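Local coordinates for protein beta-glucosidase (Chaetomella raphigera, PDB 6JXG) that probably hydrolyses terminal, non-reducing beta-D-glucosyl residues with release of beta-D-glucose, as a secreted family 3 glycoside hydrolase of cellulose breakdown, at residues T74-A79 and A504-Q509; T78-D83 and K528-I533. All coordinates share one frame; numbering follows the deposited sequence.

Contact 1. Residues T74-A79 and A504-Q509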
ATOM      1  N   THR A  74       3.484   2.268   7.157  1.00 10.58           N
ATOM      2  CA  THR A  74       2.375   1.667   6.372  1.00 10.28           C
ATOM      3  C   THR A  74       2.594   1.834   4.894  1.00 10.25           C
ATOM      4  O   THR A  74       3.316   2.740   4.439  1.00 10.56           O
ATOM      5  CB  THR A  74       1.041   2.290   6.750  1.00  9.58           C
ATOM      6  OG1 THR A  74       1.088   3.676   6.463  1.00  9.68           O
ATOM      7  CG2 THR A  74       0.757   2.088   8.253  1.00  9.39           C
ATOM      8  N   GLY A  75       1.936   0.989   4.120  1.00 10.82           N
ATOM      9  CA  GLY A  75       1.921   1.121   2.683  1.00  9.65           C
ATOM     10  C   GLY A  75       1.573   2.523   2.234  1.00 10.26           C
ATOM     11  O   GLY A  75       2.198   3.072   1.349  1.00  9.53           O
ATOM     12  N   ILE A  76       0.547   3.112   2.834  1.00 10.96           N
ATOM     13  CA  ILE A  76       0.009   4.356   2.299  1.00 10.11           C
ATOM     14  C   ILE A  76       0.963   5.478   2.610  1.00 10.43           C
ATOM     15  O   ILE A  76       1.062   6.428   1.785  1.00 10.08           O
ATOM     16  CB  ILE A  76      -1.453   4.631   2.789  1.00 10.16           C
ATOM     17  CG1 ILE A  76      -2.142   5.721   1.954  1.00 10.39           C
ATOM     18  CG2 ILE A  76      -1.485   5.005   4.272  1.00 10.48           C
ATOM     19  CD1 ILE A  76      -2.294   5.395   0.485  1.00 10.60           C
ATOM     20  N   GLN A  77       1.626   5.411   3.775  1.00 11.25           N
ATOM     21  CA  GLN A  77       2.731   6.361   4.130  1.00 11.74           C
ATOM     22  C   GLN A  77       3.877   6.244   3.174  1.00 11.89           C
ATOM     23  O   GLN A  77       4.453   7.271   2.749  1.00 12.61           O
ATOM     24  CB  GLN A  77       3.256   6.151   5.560  1.00 12.02           C
ATOM     25  CG  GLN A  77       4.352   7.195   5.995  1.00 12.19           C
ATOM     26  CD  GLN A  77       3.629   8.462   6.337  1.00 14.48           C
ATOM     27  OE1 GLN A  77       2.425   8.401   6.432  1.00 14.88           O
ATOM     28  NE2 GLN A  77       4.338   9.561   6.638  1.00 16.42           N
ATOM     29  N   THR A  78       4.198   5.009   2.802  1.00 11.05           N
ATOM     30  CA  THR A  78       5.251   4.718   1.813  1.00 11.70           C
ATOM     31  C   THR A  78       4.902   5.331   0.430  1.00 11.16           C
ATOM     32  O   THR A  78       5.744   5.984  -0.208  1.00 11.53           O
ATOM     33  CB  THR A  78       5.479   3.197   1.791  1.00 12.64           C
ATOM     34  OG1 THR A  78       5.897   2.793   3.080  1.00 12.58           O
ATOM     35  CG2 THR A  78       6.472   2.795   0.776  1.00 13.28           C
ATOM     36  N   ALA A  79       3.654   5.150  -0.001  1.00 10.71           N
ATOM     37  CA  ALA A  79       3.184   5.776  -1.271  1.00 10.79           C
ATOM     38  C   ALA A  79       3.249   7.255  -1.202  1.00 10.21           C
ATOM     39  O   ALA A  79       3.641   7.885  -2.202  1.00 11.39           O
ATOM     40  CB  ALA A  79       1.811   5.330  -1.683  1.00 10.71           C
ATOM     41  N   ALA A 504       0.444  13.859   8.845  1.00 12.31           N
ATOM     42  CA  ALA A 504       1.669  13.107   9.171  1.00 13.90           C
ATOM     43  C   ALA A 504       1.542  11.620   8.865  1.00 14.74           C
ATOM     44  O   ALA A 504       2.542  10.896   8.875  1.00 15.79           O
ATOM     45  CB  ALA A 504       1.958  13.281  10.650  1.00 15.70           C
ATOM     46  N   GLY A 505       0.302  11.161   8.631  1.00 14.00           N
ATOM     47  CA  GLY A 505       0.013   9.774   8.276  1.00 13.09           C
ATOM     48  C   GLY A 505       0.191   8.784   9.397  1.00 13.38           C
ATOM     49  O   GLY A 505       0.032   9.145  10.561  1.00 13.14           O
ATOM     50  N   VAL A 506       0.589   7.552   9.047  1.00 13.00           N
ATOM     51  CA  VAL A 506       0.681   6.429   9.956  1.00 13.43           C
ATOM     52  C   VAL A 506       1.954   5.678   9.573  1.00 12.26           C
ATOM     53  O   VAL A 506       2.040   5.015   8.553  1.00 11.09           O
ATOM     54  CB  VAL A 506      -0.582   5.544   9.973  1.00 15.42           C
ATOM     55  CG1 VAL A 506      -1.689   6.259  10.732  1.00 17.63           C
ATOM     56  CG2 VAL A 506      -1.121   5.326   8.567  1.00 17.49           C
ATOM     57  N   SER A 507       2.966   5.913  10.385  1.00 11.54           N
ATOM     58  CA  SER A 507       4.359   5.826   9.931  1.00 12.80           C
ATOM     59  C   SER A 507       5.301   4.956  10.747  1.00 12.27           C
ATOM     60  O   SER A 507       6.513   5.032  10.572  1.00 13.62           O
ATOM     61  CB  SER A 507       4.960   7.258   9.716  1.00 13.98           C
ATOM     62  OG  SER A 507       5.087   8.024  10.908  1.00 14.78           O
ATOM     63  N   GLY A 508       4.767   4.037  11.559  1.00 13.11           N
ATOM     64  CA  GLY A 508       5.623   3.044  12.160  1.00 12.52           C
ATOM     65  C   GLY A 508       6.496   3.587  13.266  1.00 12.46           C
ATOM     66  O   GLY A 508       6.305   4.730  13.756  1.00 13.05           O
ATOM     67  N   GLN A 509       7.526   2.800  13.604  1.00 13.36           N
ATOM     68  CA  GLN A 509       8.306   3.010  14.834  1.00 12.38           C
ATOM     69  C   GLN A 509       9.021   4.336  14.950  1.00 12.38           C
ATOM     70  O   GLN A 509       9.196   4.863  16.093  1.00 11.48           O
ATOM     71  CB  GLN A 509       9.312   1.870  15.056  1.00 11.93           C
ATOM     72  CG  GLN A 509      10.462   1.808  14.017  1.00 12.04           C
ATOM     73  CD  GLN A 509      11.219   0.502  14.091  1.00 12.49           C
ATOM     74  OE1 GLN A 509      10.617  -0.573  14.157  1.00 12.82           O
ATOM     75  NE2 GLN A 509      12.542   0.579  14.105  1.00 13.86           N
TER
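The carbonyl oxygen of Val506 sits at the start of helix 75-79, where OG1 of Thr74 donates a hydrogen bond of 2.7 Å to Val506 O, lying in the carbonyl plane. Thr74 N reaches the same oxygen only weakly. Thr74 OG1, placed between its own N and carbonyl carbon (chi1 61°), also accepts from Gln77 N at 3.2 Å, so one hydroxyl of the N-cap residue both makes the capping bond and binds the loop. The Thr74 side chain crosses that of Val506 obliquely, with Thr74 OG1 3.5 Å from Val506 CG2.

One helical turn on, Gln77 extends toward the loop with CG anti to the backbone N (chi1 -176°) and bends at chi2. Its amide meets the loop backbone with both ends, though weakly: Gln77 OE1 accepts from Val506 N at 3.3 Å, and Gln77 NE2 donates to Ala504 O at 3.2 Å. Ser507 CB packs on the aliphatic part of Gln77, 3.8 Å from its CG. Gly505 passes so close to Gln77 OE1 that a CB there would clash. Farther out, Ile329 of helix 323-332 touches Gln77, and Trp124 touches Thr74.

An alanine at Thr74 has no hydroxyl to bridge Gln77 N and Val506 O, so the helix start would probably be less well capped and the loop less firmly held. The contact is thus a buried, largely polar junction resting on one short in-plane bond, to which the Gln77 amide adds two weak ones.

Contact 2. Residues T78-D83 and K528-I533; sequences TASTWD and KLPYTI
One face of the Trp82 indole carries the aliphatic base of Lys528, whose CB stands 3.3 Å above the ring plane, displaced toward the rim. The two side chains cross at about a right angle. At the indole edge, near its plane, lie Ser80 O and Leu529 O, the latter 3.6 Å from Trp82 CZ2. Phe653 meets the Trp82 ring edge-to-face. Over the centre of the Tyr531 ring lies CD of the preceding Pro530.

Trp82 NE1 donates to Lys528 O at 3.0 Å; the acceptor is close to the indole plane, yet the donor stands above the carbonyl plane, 54° out of it. Main chain pairs with main chain beside it, Lys528 N donating to Ser80 O over 3.2 Å in the plane of that carbonyl. Lys528 is therefore held by both its N and its O, while its side chain, bent at chi2, runs on to a salt bridge between NZ and Glu630. Ser80 OG lies against the proline ring, 3.2 Å from Pro530 CG, and is hydrogen-bonded to Ile76 O.

A type I turn from Ala79 to Trp82 and the positive phi of Trp82 (49°) carry the chain out of helix 75-79. Around this turn, Thr81 OG1 donates to Thr78 O and accepts from Asp83 N, an ST turn just before Asp83, the N-cap residue of helix 84-100, whose OD1 bonds Ser85 N weakly. This buried packing joins a turn between two helices of the N-terminal family 3 region to a C-terminal-region loop, beside strand 628-637 of the fibronectin type III-like domain.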
ATOM      1  N   THR A  78       4.198   5.009   2.802  1.00 11.05           N
ATOM      2  CA  THR A  78       5.251   4.718   1.813  1.00 11.70           C
ATOM      3  C   THR A  78       4.902   5.331   0.430  1.00 11.16           C
ATOM      4  O   THR A  78       5.744   5.984  -0.208  1.00 11.53           O
ATOM      5  CB  THR A  78       5.479   3.197   1.791  1.00 12.64           C
ATOM      6  OG1 THR A  78       5.897   2.793   3.080  1.00 12.58           O
ATOM      7  CG2 THR A  78       6.472   2.795   0.776  1.00 13.28           C
ATOM      8  N   ALA A  79       3.654   5.150  -0.001  1.00 10.71           N
ATOM      9  CA  ALA A  79       3.184   5.776  -1.271  1.00 10.79           C
ATOM     10  C   ALA A  79       3.249   7.255  -1.202  1.00 10.21           C
ATOM     11  O   ALA A  79       3.641   7.885  -2.202  1.00 11.39           O
ATOM     12  CB  ALA A  79       1.811   5.330  -1.683  1.00 10.71           C
ATOM     13  N   SER A  80       2.942   7.828  -0.036  1.00  9.88           N
ATOM     14  CA  SER A  80       2.933   9.270   0.172  1.00  9.90           C
ATOM     15  C   SER A  80       4.272   9.974  -0.004  1.00  9.99           C
ATOM     16  O   SER A  80       4.320  11.214  -0.146  1.00  9.38           O
ATOM     17  CB  SER A  80       2.318   9.684   1.520  1.00  9.77           C
ATOM     18  OG  SER A  80       0.974   9.157   1.683  1.00 10.03           O
ATOM     19  N   THR A  81       5.367   9.183   0.010  1.00 10.65           N
ATOM     20  CA  THR A  81       6.681   9.737  -0.294  1.00 11.10           C
ATOM     21  C   THR A  81       6.897  10.005  -1.722  1.00 11.20           C
ATOM     22  O   THR A  81       7.809  10.771  -2.033  1.00 12.12           O
ATOM     23  CB  THR A  81       7.828   8.771   0.103  1.00 10.37           C
ATOM     24  OG1 THR A  81       7.818   7.647  -0.821  1.00  9.60           O
ATOM     25  CG2 THR A  81       7.648   8.361   1.555  1.00  9.83           C
ATOM     26  N   TRP A  82       6.130   9.313  -2.588  1.00 11.47           N
ATOM     27  CA  TRP A  82       6.267   9.344  -4.034  1.00 11.12           C
ATOM     28  C   TRP A  82       7.755   9.129  -4.456  1.00 11.55           C
ATOM     29  O   TRP A  82       8.228   9.719  -5.437  1.00 11.78           O
ATOM     30  CB  TRP A  82       5.761  10.658  -4.627  1.00 10.70           C
ATOM     31  CG  TRP A  82       4.324  10.878  -4.493  1.00 10.52           C
ATOM     32  CD1 TRP A  82       3.635  11.076  -3.324  1.00 10.90           C
ATOM     33  CD2 TRP A  82       3.354  11.019  -5.556  1.00 10.29           C
ATOM     34  NE1 TRP A  82       2.281  11.246  -3.589  1.00 10.43           N
ATOM     35  CE2 TRP A  82       2.075  11.224  -4.940  1.00  9.71           C
ATOM     36  CE3 TRP A  82       3.423  10.970  -6.950  1.00 10.14           C
ATOM     37  CZ2 TRP A  82       0.906  11.393  -5.667  1.00  9.92           C
ATOM     38  CZ3 TRP A  82       2.243  11.164  -7.679  1.00 10.20           C
ATOM     39  CH2 TRP A  82       1.007  11.369  -7.020  1.00 10.44           C
ATOM     40  N   ASP A  83       8.481   8.348  -3.638  1.00 11.01           N
ATOM     41  CA  ASP A  83       9.967   8.213  -3.779  1.00 10.30           C
ATOM     42  C   ASP A  83      10.323   6.749  -4.058  1.00 10.47           C
ATOM     43  O   ASP A  83      10.359   5.971  -3.152  1.00 10.02           O
ATOM     44  CB  ASP A  83      10.661   8.775  -2.542  1.00 10.68           C
ATOM     45  CG  ASP A  83      12.179   8.790  -2.701  1.00 11.88           C
ATOM     46  OD1 ASP A  83      12.659   8.042  -3.582  1.00 10.84           O
ATOM     47  OD2 ASP A  83      12.809   9.603  -2.030  1.00 12.55           O
ATOM     48  N   LYS A 528       3.319  14.131  -0.791  1.00 12.08           N
ATOM     49  CA  LYS A 528       2.115  14.620  -1.526  1.00 11.57           C
ATOM     50  C   LYS A 528       0.953  13.654  -1.237  1.00 10.96           C
ATOM     51  O   LYS A 528       1.151  12.404  -1.118  1.00  9.76           O
ATOM     52  CB  LYS A 528       2.369  14.637  -3.078  1.00 10.96           C
ATOM     53  CG  LYS A 528       3.556  15.472  -3.538  1.00 11.89           C
ATOM     54  CD  LYS A 528       3.258  16.961  -3.436  1.00 12.25           C
ATOM     55  CE  LYS A 528       4.210  17.717  -4.354  1.00 12.65           C
ATOM     56  NZ  LYS A 528       4.271  19.166  -4.102  1.00 13.87           N
ATOM     57  N   LEU A 529      -0.270  14.163  -1.171  1.00 10.20           N
ATOM     58  CA  LEU A 529      -1.387  13.275  -0.874  1.00 10.21           C
ATOM     59  C   LEU A 529      -1.537  12.183  -1.928  1.00 10.20           C
ATOM     60  O   LEU A 529      -1.465  12.458  -3.134  1.00 10.04           O
ATOM     61  CB  LEU A 529      -2.664  14.047  -0.819  1.00 10.88           C
ATOM     62  CG  LEU A 529      -2.921  14.996   0.332  1.00 11.69           C
ATOM     63  CD1 LEU A 529      -4.237  15.683   0.068  1.00 11.41           C
ATOM     64  CD2 LEU A 529      -2.948  14.271   1.695  1.00 13.30           C
ATOM     65  N   PRO A 530      -1.755  10.921  -1.488  1.00 10.35           N
ATOM     66  CA  PRO A 530      -2.023   9.827  -2.392  1.00 10.09           C
ATOM     67  C   PRO A 530      -3.502   9.542  -2.558  1.00  9.98           C
ATOM     68  O   PRO A 530      -3.859   8.573  -3.178  1.00  9.67           O
ATOM     69  CB  PRO A 530      -1.347   8.635  -1.686  1.00 10.27           C
ATOM     70  CG  PRO A 530      -1.616   8.880  -0.218  1.00 10.47           C
ATOM     71  CD  PRO A 530      -1.479  10.432  -0.115  1.00 10.89           C
ATOM     72  N   TYR A 531      -4.334  10.424  -2.025  1.00 10.13           N
ATOM     73  CA  TYR A 531      -5.788  10.402  -2.181  1.00 10.51           C
ATOM     74  C   TYR A 531      -6.338  11.808  -2.046  1.00 10.35           C
ATOM     75  O   TYR A 531      -5.592  12.750  -1.779  1.00 11.02           O
ATOM     76  CB  TYR A 531      -6.403   9.457  -1.164  1.00 10.69           C
ATOM     77  CG  TYR A 531      -5.799   9.596   0.228  1.00 11.20           C
ATOM     78  CD1 TYR A 531      -5.869  10.789   0.922  1.00 11.87           C
ATOM     79  CD2 TYR A 531      -5.160   8.503   0.853  1.00 11.65           C
ATOM     80  CE1 TYR A 531      -5.319  10.916   2.163  1.00 12.03           C
ATOM     81  CE2 TYR A 531      -4.613   8.641   2.111  1.00 11.83           C
ATOM     82  CZ  TYR A 531      -4.693   9.854   2.747  1.00 11.84           C
ATOM     83  OH  TYR A 531      -4.152   9.949   4.010  1.00 12.07           O
ATOM     84  N   THR A 532      -7.604  11.967  -2.362  1.00 10.53           N
ATOM     85  CA  THR A 532      -8.233  13.276  -2.316  1.00 11.05           C
ATOM     86  C   THR A 532      -8.867  13.531  -0.998  1.00 12.06           C
ATOM     87  O   THR A 532      -9.493  12.596  -0.447  1.00 14.71           O
ATOM     88  CB  THR A 532      -9.316  13.388  -3.415  1.00 10.52           C
ATOM     89  OG1 THR A 532      -8.757  13.197  -4.685  1.00 10.46           O
ATOM     90  CG2 THR A 532     -10.041  14.746  -3.422  1.00 10.53           C
ATOM     91  N   ILE A 533      -8.717  14.779  -0.476  1.00 11.86           N
ATOM     92  CA  ILE A 533      -9.412  15.249   0.709  1.00 11.37           C
ATOM     93  C   ILE A 533     -10.529  16.198   0.226  1.00 11.25           C
ATOM     94  O   ILE A 533     -10.289  17.324  -0.257  1.00 11.11           O
ATOM     95  CB  ILE A 533      -8.476  15.934   1.721  1.00 12.14           C
ATOM     96  CG1 ILE A 533      -7.450  14.924   2.231  1.00 12.47           C
ATOM     97  CG2 ILE A 533      -9.244  16.599   2.886  1.00 12.07           C
ATOM     98  CD1 ILE A 533      -6.545  15.443   3.297  1.00 13.79           C
TER

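How the contacts relate
From the N terminus, the chain first passes through residues 74-83, which supply one side of both contacts: helix 75-79 serves contact 1 with its start and contact 2 with the turn that follows it. More than 400 residues later, the loop after strand 498-503 returns to close contact 1, and residues 528-533, beyond helix 511-519, close contact 2. The two closures overlap, sharing Thr78 and Ala79, and they cross, since contact 2 both starts and ends later. Ile76 bridges them by packing on Pro530 and Tyr531. Together they tie one short helix of the TIM-barrel-clan N-terminal region to two successive loops of the C-terminal region.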